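Local coordinates for protein thioesterase (Pseudomonas aeruginosa, PDB 2O5U) that probably hydrolyses the thioester bond of fatty acyl-CoA substrates, as a hotdog-fold enzyme of the 4-hydroxybenzoyl-CoA thioesterase family, at residues Ile132-Glu135 with Leu136-Ala139; Asn34-Tyr37 with Tyr38-Asp42. One frame throughout, in Å; residues are numbered along the deposited sequence.

Interaction 1. Residues Ile132-Glu135 with Leu136-Ala139; sequences IPQE and LRDA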
# COMPACT_ATOMS: atom_id res chain seq x y z
N ILE A 132 9.61 26.87 9.69
CA ILE A 132 10.05 25.61 10.24
C ILE A 132 10.49 25.87 11.71
O ILE A 132 11.32 26.76 11.98
CB ILE A 132 11.25 25.06 9.41
CG1 ILE A 132 10.80 24.73 7.97
CG2 ILE A 132 11.91 23.90 10.13
CD1 ILE A 132 12.06 24.50 6.96
N PRO A 133 9.90 25.12 12.65
CA PRO A 133 10.23 25.24 14.07
C PRO A 133 11.72 25.07 14.37
O PRO A 133 12.38 24.23 13.70
CB PRO A 133 9.43 24.09 14.69
CG PRO A 133 8.16 23.98 13.79
CD PRO A 133 8.78 24.19 12.40
N GLN A 134 12.23 25.80 15.37
CA GLN A 134 13.68 25.85 15.68
C GLN A 134 14.37 24.48 15.87
O GLN A 134 15.44 24.22 15.33
CB GLN A 134 13.96 26.81 16.86
CG GLN A 134 15.47 27.17 17.04
CD GLN A 134 16.12 27.78 15.79
OE1 GLN A 134 15.68 28.82 15.28
NE2 GLN A 134 17.20 27.16 15.32
N GLU A 135 13.74 23.61 16.65
CA GLU A 135 14.30 22.30 16.91
C GLU A 135 14.37 21.46 15.61
O GLU A 135 15.32 20.75 15.39
CB GLU A 135 13.52 21.59 18.05
CG GLU A 135 13.96 20.15 18.37
CD GLU A 135 13.27 19.54 19.64
OE1 GLU A 135 13.62 18.41 20.02
OE2 GLU A 135 12.37 20.16 20.27
N LEU A 136 13.36 21.57 14.76
CA LEU A 136 13.37 20.85 13.48
C LEU A 136 14.42 21.47 12.51
O LEU A 136 15.16 20.73 11.84
CB LEU A 136 11.97 20.93 12.90
CG LEU A 136 11.49 20.18 11.69
CD1 LEU A 136 12.00 18.77 11.78
CD2 LEU A 136 9.96 20.17 11.68
N ARG A 137 14.50 22.80 12.44
CA ARG A 137 15.56 23.50 11.67
C ARG A 137 16.98 22.99 12.04
O ARG A 137 17.82 22.71 11.16
CB ARG A 137 15.49 25.03 11.89
CG ARG A 137 16.43 25.82 10.98
CD ARG A 137 16.30 27.34 11.17
NE ARG A 137 14.89 27.74 11.02
CZ ARG A 137 14.25 27.87 9.87
NH1 ARG A 137 14.88 27.67 8.72
NH2 ARG A 137 12.96 28.18 9.86
N ASP A 138 17.25 22.92 13.34
CA ASP A 138 18.57 22.51 13.87
C ASP A 138 18.94 21.13 13.36
O ASP A 138 20.03 20.91 12.91
CB ASP A 138 18.56 22.48 15.40
CG ASP A 138 18.64 23.87 16.01
OD1 ASP A 138 18.95 24.84 15.27
OD2 ASP A 138 18.39 23.95 17.23
N ALA A 139 17.98 20.21 13.41
CA ALA A 139 18.16 18.84 12.91
C ALA A 139 18.37 18.79 11.40
O ALA A 139 19.21 18.00 10.88
CB ALA A 139 16.97 17.99 13.32
O HOH W 1 13.66 28.28 13.43
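The first turn of the short C-terminal helix 134-141, with P133 at its N-cap position, brings R137 back onto I132 and P133, which lead into it, and D138 back onto Q134. R137 N gives P133 O a nearly straight hydrogen bond of 2.9 Å (172°). One residue on, D138 N bonds Q134 O at 3.0 Å, and A139 N reaches E135 O more weakly.

The side chain of R137 runs back past the helix start. Its chain is extended as far as CD, then bends at chi3 (-53°), which turns the guanidinium toward I132. There NH2 makes a weak bond to I132 O and lies 3.6 Å from I132 CB, while I132 CG2 sits over one face of the group. A water lies in the guanidinium plane at its edge: it accepts from R137 NE at 2.8 Å and donates to both I132 O and Q134 OE1, so one molecule joins the loop carbonyl, the glutamine and the arginine. The strongest polar partner of R137 is G93 O, bonded by NH1; NH2 also bonds N94 O. In this hotdog fold the arginine thereby ties the start of the C-terminal helix to the turn between strands 83-92 and 96-105, and a backbone bond between I132 and N94 adds to the tie.

Q134 uses both ends of its amide. A bend at chi2 (56°) folds the chain over the turn, and NE2 donates to D138 OD1 at 2.9 Å; the carboxylate oxygen lies in the amide plane of Q134 but is itself met from above the carboxylate plane. On the buried side of the helix, I132 CG2 packs 4.1 Å from L136 CG, and both side chains rest on F121 of strand 113-123.

Interaction 2. Residues Asn34-Tyr37 with Tyr38-Asp42; sequences NVTY and YAFFD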
# COMPACT_ATOMS: atom_id res chain seq x y z
N ASN A 34 7.95 1.03 -8.43
CA ASN A 34 8.37 2.45 -8.43
C ASN A 34 7.72 3.37 -7.36
O ASN A 34 8.37 4.24 -6.77
CB ASN A 34 8.12 3.04 -9.84
CG ASN A 34 6.63 3.08 -10.23
OD1 ASN A 34 5.96 4.11 -10.09
ND2 ASN A 34 6.12 1.97 -10.69
N VAL A 35 6.43 3.16 -7.09
CA VAL A 35 5.68 3.96 -6.08
C VAL A 35 6.31 3.83 -4.67
O VAL A 35 6.39 4.82 -3.89
CB VAL A 35 4.19 3.57 -6.10
CG1 VAL A 35 3.38 4.31 -4.92
CG2 VAL A 35 3.61 3.93 -7.50
N THR A 36 6.73 2.60 -4.37
CA THR A 36 7.25 2.23 -3.05
C THR A 36 8.44 3.07 -2.66
O THR A 36 8.62 3.36 -1.51
CB THR A 36 7.56 0.68 -2.96
OG1 THR A 36 6.43 -0.07 -3.43
CG2 THR A 36 7.85 0.23 -1.49
N TYR A 37 9.20 3.52 -3.64
CA TYR A 37 10.38 4.31 -3.35
C TYR A 37 10.00 5.62 -2.68
O TYR A 37 10.67 6.08 -1.76
CB TYR A 37 11.13 4.56 -4.65
CG TYR A 37 11.93 3.35 -5.14
CD1 TYR A 37 11.29 2.31 -5.80
CD2 TYR A 37 13.30 3.26 -4.90
CE1 TYR A 37 11.98 1.18 -6.26
CE2 TYR A 37 14.03 2.14 -5.36
CZ TYR A 37 13.38 1.13 -6.04
OH TYR A 37 14.12 0.06 -6.49
N TYR A 38 8.87 6.19 -3.09
CA TYR A 38 8.41 7.43 -2.45
C TYR A 38 7.98 7.23 -1.02
O TYR A 38 8.12 8.14 -0.18
CB TYR A 38 7.29 8.05 -3.28
CG TYR A 38 7.73 8.60 -4.60
CD1 TYR A 38 7.40 7.96 -5.79
CD2 TYR A 38 8.47 9.78 -4.67
CE1 TYR A 38 7.83 8.47 -7.02
CE2 TYR A 38 8.90 10.31 -5.88
CZ TYR A 38 8.56 9.67 -7.05
OH TYR A 38 8.98 10.22 -8.24
N ALA A 39 7.42 6.06 -0.73
CA ALA A 39 7.13 5.64 0.65
C ALA A 39 8.41 5.49 1.48
O ALA A 39 8.43 5.92 2.65
CB ALA A 39 6.29 4.37 0.69
N PHE A 40 9.48 4.95 0.88
CA PHE A 40 10.82 4.97 1.53
C PHE A 40 11.31 6.43 1.77
O PHE A 40 11.85 6.71 2.84
CB PHE A 40 11.88 4.23 0.70
CG PHE A 40 11.57 2.78 0.46
CD1 PHE A 40 10.88 2.03 1.42
CD2 PHE A 40 12.04 2.13 -0.67
CE1 PHE A 40 10.64 0.66 1.22
CE2 PHE A 40 11.76 0.73 -0.89
CZ PHE A 40 11.09 0.03 0.05
N PHE A 41 11.13 7.33 0.80
CA PHE A 41 11.58 8.75 0.98
C PHE A 41 10.82 9.37 2.22
O PHE A 41 11.40 10.03 3.09
CB PHE A 41 11.18 9.58 -0.21
CG PHE A 41 11.97 9.33 -1.50
CD1 PHE A 41 12.96 8.36 -1.60
CD2 PHE A 41 11.73 10.16 -2.61
CE1 PHE A 41 13.68 8.18 -2.81
CE2 PHE A 41 12.45 10.00 -3.81
CZ PHE A 41 13.42 9.01 -3.92
N ASP A 42 9.51 9.18 2.25
CA ASP A 42 8.63 9.71 3.29
C ASP A 42 9.01 9.18 4.66
O ASP A 42 9.00 9.94 5.68
CB ASP A 42 7.16 9.27 3.05
CG ASP A 42 6.37 10.25 2.23
OD1 ASP A 42 7.00 11.04 1.48
OD2 ASP A 42 5.12 10.25 2.36
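T36 and F40, one turn apart near the start of the long hotdog helix 34-53, meet methyl to ring. Followed outward, F40 CB lies 3.3 Å from Y37 O. CG, set beside the backbone N by chi1 of -60°, comes 3.6 Å from T36 O, which stands over one ring face, offset toward the rim. CD1 and CD2 also lie near T36 O, and CD2 passes Y37 CA at 3.8 Å. At the far end CZ touches T36 CG2 at 3.6 Å, CE1 and CE2 are little farther from the same methyl, and together they make an off-centre CH-pi contact. T36 O also accepts F40 N in the carbonyl plane, so this carbonyl serves the backbone while lying against the ring.

F41 CD1 comes 3.2 Å from Y37 O, with Y37 C over one face of the ring. Y37 meets Y73 edge-to-face and, like F40, touches L103 of the central sheet. Y38 presents its edge to V35 O and stacks on Y38 of the second subunit.

T36 and F40 also pack on R22 of the third subunit. Within the helix the polar bonds are main-chain ones and the T36-F40 contact is apolar, whereas N34, Y38 and D42 hydrogen-bond D42, S69 and N34 of the second subunit, which implies a helix start with apolar packing on the sheet and polar bonds at the subunit interface.

Interaction 2 is the buried contact, its centre about 8 Å from the centre of the chain, whereas interaction 1 is only partly buried, its centre about 17 Å from the chain centre and on the opposite side of it. Their own centres are 24 Å apart and they do not touch. Each spans the first turns of a helix, but a different one: 34-53 packs against the sheet and other subunits, while no other chain of the assembly touches 132-139. Chemistry follows place. Residues 132-139 rely on a bridging water and charged or amide side chains, with apolar packing on one side; residues 34-42 set aromatic rings against the sheet, while N34, Y38 and D42 hydrogen-bond the second subunit.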